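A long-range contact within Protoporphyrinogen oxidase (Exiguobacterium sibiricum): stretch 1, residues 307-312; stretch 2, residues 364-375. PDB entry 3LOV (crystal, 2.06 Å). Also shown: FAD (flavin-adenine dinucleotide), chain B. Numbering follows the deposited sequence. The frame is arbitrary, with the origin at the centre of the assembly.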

# COMPACT_ATOMS: atom_id res chain seq x y z
N THR A 307 9.31 5.32 7.98
CA THR A 307 9.03 4.23 7.08
C THR A 307 9.69 2.96 7.57
O THR A 307 10.52 2.98 8.50
CB THR A 307 9.59 4.54 5.66
OG1 THR A 307 11.00 4.73 5.75
CG2 THR A 307 8.89 5.78 4.99
N HIS A 308 9.33 1.85 6.93
CA HIS A 308 10.10 0.60 7.02
C HIS A 308 10.26 -0.01 5.63
O HIS A 308 9.53 0.36 4.68
CB HIS A 308 9.42 -0.37 8.01
CG HIS A 308 8.15 -0.98 7.50
ND1 HIS A 308 6.92 -0.37 7.65
CD2 HIS A 308 7.92 -2.14 6.84
CE1 HIS A 308 5.99 -1.12 7.10
NE2 HIS A 308 6.57 -2.20 6.60
N SER A 309 11.21 -0.93 5.49
CA SER A 309 11.48 -1.64 4.24
C SER A 309 10.85 -3.01 4.23
O SER A 309 10.73 -3.65 5.25
CB SER A 309 12.99 -1.82 4.01
OG SER A 309 13.60 -0.55 3.93
N THR A 310 10.50 -3.46 3.03
CA THR A 310 9.86 -4.74 2.82
C THR A 310 10.62 -5.48 1.71
O THR A 310 11.04 -4.85 0.74
CB THR A 310 8.36 -4.58 2.37
OG1 THR A 310 7.64 -3.76 3.30
CG2 THR A 310 7.66 -5.96 2.24
N ALA A 311 10.82 -6.78 1.89
CA ALA A 311 11.18 -7.68 0.78
C ALA A 311 10.01 -8.63 0.45
O ALA A 311 9.30 -9.11 1.35
CB ALA A 311 12.41 -8.49 1.11
N THR A 312 9.81 -8.89 -0.84
CA THR A 312 8.96 -9.99 -1.25
C THR A 312 9.87 -11.11 -1.76
O THR A 312 10.84 -10.87 -2.49
CB THR A 312 7.90 -9.58 -2.30
OG1 THR A 312 8.55 -9.14 -3.49
CG2 THR A 312 6.99 -8.45 -1.74
N VAL A 364 8.54 -9.87 4.05
CA VAL A 364 9.44 -9.70 5.21
C VAL A 364 9.63 -8.20 5.46
O VAL A 364 9.86 -7.45 4.50
CB VAL A 364 10.85 -10.34 4.97
CG1 VAL A 364 11.83 -9.93 6.09
CG2 VAL A 364 10.77 -11.89 4.89
N GLY A 365 9.53 -7.77 6.72
CA GLY A 365 9.74 -6.39 7.09
C GLY A 365 8.57 -5.81 7.86
O GLY A 365 7.43 -5.92 7.42
N ARG A 366 8.86 -5.24 9.03
CA ARG A 366 7.88 -4.50 9.86
C ARG A 366 8.49 -3.20 10.35
O ARG A 366 9.72 -3.07 10.36
CB ARG A 366 7.51 -5.32 11.12
CG ARG A 366 6.99 -6.71 10.87
CD ARG A 366 6.70 -7.35 12.20
NE ARG A 366 6.16 -8.69 12.06
CZ ARG A 366 4.87 -8.96 11.85
NH1 ARG A 366 3.99 -7.99 11.76
NH2 ARG A 366 4.49 -10.21 11.70
N PRO A 367 7.65 -2.27 10.82
CA PRO A 367 8.24 -1.04 11.35
C PRO A 367 9.06 -1.34 12.64
O PRO A 367 8.58 -2.04 13.57
CB PRO A 367 7.02 -0.17 11.65
CG PRO A 367 5.89 -1.16 11.77
CD PRO A 367 6.18 -2.20 10.79
N GLY A 368 10.30 -0.87 12.63
CA GLY A 368 11.18 -1.09 13.74
C GLY A 368 11.82 -2.46 13.72
O GLY A 368 12.63 -2.77 14.59
N ASN A 369 11.52 -3.28 12.70
CA ASN A 369 12.04 -4.65 12.64
C ASN A 369 12.07 -5.11 11.19
O ASN A 369 11.14 -5.76 10.72
CB ASN A 369 11.13 -5.52 13.53
CG ASN A 369 11.49 -7.01 13.55
OD1 ASN A 369 12.56 -7.43 13.12
ND2 ASN A 369 10.55 -7.82 14.08
N ASP A 370 13.10 -4.69 10.45
CA ASP A 370 13.17 -5.00 9.03
C ASP A 370 14.61 -5.26 8.57
O ASP A 370 14.92 -5.12 7.37
CB ASP A 370 12.54 -3.85 8.21
CG ASP A 370 13.24 -2.52 8.42
OD1 ASP A 370 14.19 -2.49 9.19
OD2 ASP A 370 12.84 -1.50 7.82
N HIS A 371 15.47 -5.63 9.51
CA HIS A 371 16.89 -5.79 9.20
C HIS A 371 17.13 -6.85 8.13
O HIS A 371 18.04 -6.72 7.35
CB HIS A 371 17.70 -6.16 10.46
CG HIS A 371 17.72 -7.62 10.74
ND1 HIS A 371 16.67 -8.28 11.34
CD2 HIS A 371 18.66 -8.56 10.49
CE1 HIS A 371 16.96 -9.56 11.45
NE2 HIS A 371 18.17 -9.76 10.94
N LEU A 372 16.34 -7.93 8.14
CA LEU A 372 16.47 -8.97 7.10
C LEU A 372 16.44 -8.41 5.68
O LEU A 372 17.06 -9.01 4.80
CB LEU A 372 15.39 -10.04 7.18
CG LEU A 372 15.68 -11.26 8.04
CD1 LEU A 372 14.54 -12.25 7.89
CD2 LEU A 372 17.03 -11.90 7.66
N VAL A 373 15.74 -7.29 5.48
CA VAL A 373 15.59 -6.71 4.13
C VAL A 373 16.94 -6.18 3.58
O VAL A 373 17.19 -6.22 2.36
CB VAL A 373 14.53 -5.59 4.13
CG1 VAL A 373 14.31 -5.09 2.74
CG2 VAL A 373 13.21 -6.12 4.70
N HIS A 374 17.82 -5.75 4.48
CA HIS A 374 19.16 -5.28 4.14
C HIS A 374 20.20 -6.40 4.07
O HIS A 374 21.32 -6.14 3.71
CB HIS A 374 19.64 -4.22 5.14
CG HIS A 374 18.66 -3.11 5.37
ND1 HIS A 374 18.75 -1.89 4.74
CD2 HIS A 374 17.54 -3.05 6.14
CE1 HIS A 374 17.76 -1.12 5.14
NE2 HIS A 374 17.00 -1.80 5.98
N GLU A 375 19.84 -7.63 4.42
CA GLU A 375 20.78 -8.74 4.34
C GLU A 375 20.84 -9.30 2.93
O GLU A 375 20.02 -8.97 2.08
CB GLU A 375 20.41 -9.88 5.31
CG GLU A 375 20.41 -9.48 6.78
CD GLU A 375 21.81 -9.12 7.32
OE1 GLU A 375 22.80 -9.69 6.83
OE2 GLU A 375 21.93 -8.26 8.24
PA FAD B . 7.45 5.05 -6.19
O1A FAD B . 6.83 3.85 -6.82
O2A FAD B . 8.36 4.86 -5.03
O5B FAD B . 8.22 5.86 -7.32
C5B FAD B . 9.16 6.87 -7.03
C4B FAD B . 9.98 7.12 -8.30
O4B FAD B . 10.81 8.27 -8.14
C3B FAD B . 10.85 5.92 -8.62
O3B FAD B . 10.77 5.57 -9.99
C2B FAD B . 12.22 6.44 -8.22
O2B FAD B . 13.25 5.89 -8.97
C1B FAD B . 12.11 7.92 -8.51
N9A FAD B . 13.07 8.78 -7.80
C8A FAD B . 13.61 8.70 -6.53
N7A FAD B . 14.45 9.74 -6.32
C5A FAD B . 14.46 10.50 -7.46
C6A FAD B . 15.10 11.68 -7.83
N6A FAD B . 15.89 12.33 -6.98
N1A FAD B . 14.89 12.21 -9.09
C2A FAD B . 14.02 11.60 -9.97
N3A FAD B . 13.37 10.45 -9.59
C4A FAD B . 13.60 9.90 -8.38
N1 FAD B . -0.58 -0.43 -3.15
C2 FAD B . -1.73 -1.03 -3.59
O2 FAD B . -2.67 -0.34 -4.01
N3 FAD B . -1.85 -2.39 -3.53
C4 FAD B . -0.88 -3.18 -3.03
O4 FAD B . -1.04 -4.38 -3.04
C4X FAD B . 0.28 -2.61 -2.55
N5 FAD B . 1.31 -3.41 -2.08
C5X FAD B . 2.48 -2.80 -1.62
C6 FAD B . 3.51 -3.59 -1.11
C7 FAD B . 4.69 -2.99 -0.64
C7M FAD B . 5.80 -3.85 -0.10
C8 FAD B . 4.86 -1.60 -0.72
C8M FAD B . 6.12 -0.91 -0.21
C9 FAD B . 3.85 -0.81 -1.24
C9A FAD B . 2.64 -1.39 -1.69
N10 FAD B . 1.62 -0.60 -2.22
C10 FAD B . 0.43 -1.21 -2.64
C1' FAD B . 1.70 0.91 -2.31
C2' FAD B . 2.16 1.30 -3.73
O2' FAD B . 3.43 0.79 -3.94
C3' FAD B . 2.19 2.81 -3.97
O3' FAD B . 0.83 3.21 -4.09
C4' FAD B . 2.91 3.28 -5.26
O4' FAD B . 3.88 2.40 -5.79
C5' FAD B . 3.65 4.59 -5.04
O5' FAD B . 4.15 5.04 -6.28
P FAD B . 4.91 6.42 -6.33
O1P FAD B . 4.29 7.45 -5.43
O2P FAD B . 5.20 6.88 -7.74
O3P FAD B . 6.36 6.09 -5.64
O HOH W 1 9.91 1.82 10.99
O HOH W 2 5.64 -4.46 5.07
O HOH W 3 14.89 -0.06 6.25

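Residues 307-312 run extended, as part of a strand that continues later in the chain, and residues 364-375 approach it first as a short antiparallel partner, then as a turn, and finally as a loop that folds back over the strand. True strand pairing is confined to one end, where Ala311 faces Val364; further back along stretch 1, side chains and water take over from the backbone ladder. Together the two stretches bury 446 Å².

At Thr307 the side chain points away from stretch 2, and the contribution comes from the backbone. Its carbonyl O accepts a hydrogen bond from a water (2.8 Å from Thr307 O) that also receives a weak one from Gly368 N at 3.2 Å, so Thr307 and Gly368, which do not touch, are linked through the water. That turn, type II from Arg366 to Asn369, is closed by Asn369 N donating to Arg366 O; Pro367 and Gly368 fill its central positions, where the fixed phi of proline and the positive phi of Gly368 are well suited.

His308 points toward this turn and lays its imidazole against it. Pro367 CD sits 3.9 Å from the centroid of the His308 ring and close to the ring normal, a CH-pi contact in which a slightly polarized C-H meets the pi cloud. The flat ring thus packs against proline while its NE2 reaches a water, which lies 2.9 Å from His308 NE2 and 2.8 Å from Thr310 OG1, tying together two residues of the same strand.

Ser309 points toward the loop. Ser309 N donates to Asp370 OD2 at 2.9 Å with an almost linear N-H...O angle of 178°, so a carboxylate takes the place that a partner strand's carbonyl might fill. A third water extends this polar site, lying 2.7 Å from Ser309 OG, 2.7 Å from His374 NE2 and 3.0 Å from Asp370 OD2, to which it donates. Val373 also packs here, its CG1 within 3.7 Å of Ser309 CB.

Stretch 2 comes very close to Ser309 O at Gly365, where glycine allows it: Gly365 CA lies 3.4 Å from Ser309 O in a CA-H...O contact. An ideal CB on Gly365 would lie 2.1 Å from Ser309 O, a clash, and the backbone angles by themselves also call for glycine.

Thr310 turns its side chain away overall, and Thr310 CB lies 3.6 Å from FAD C7M, so the strand touches FAD as well as stretch 2. Thr310 CA contributes a CA-H...O contact to Val364 O at 3.2 Å.

Ala311 and Val364 form the antiparallel hydrogen-bonded pair: Ala311 N donates to Val364 O, and Val364 N to Ala311 O, each at 2.9 Å. Their side chains share one face of the sheet. There Ala311 CB meets Val373 CG1 at 4.2 Å, a small methyl beside a branched apolar side chain. Thr312 continues the strand, its side chain pointing away from stretch 2.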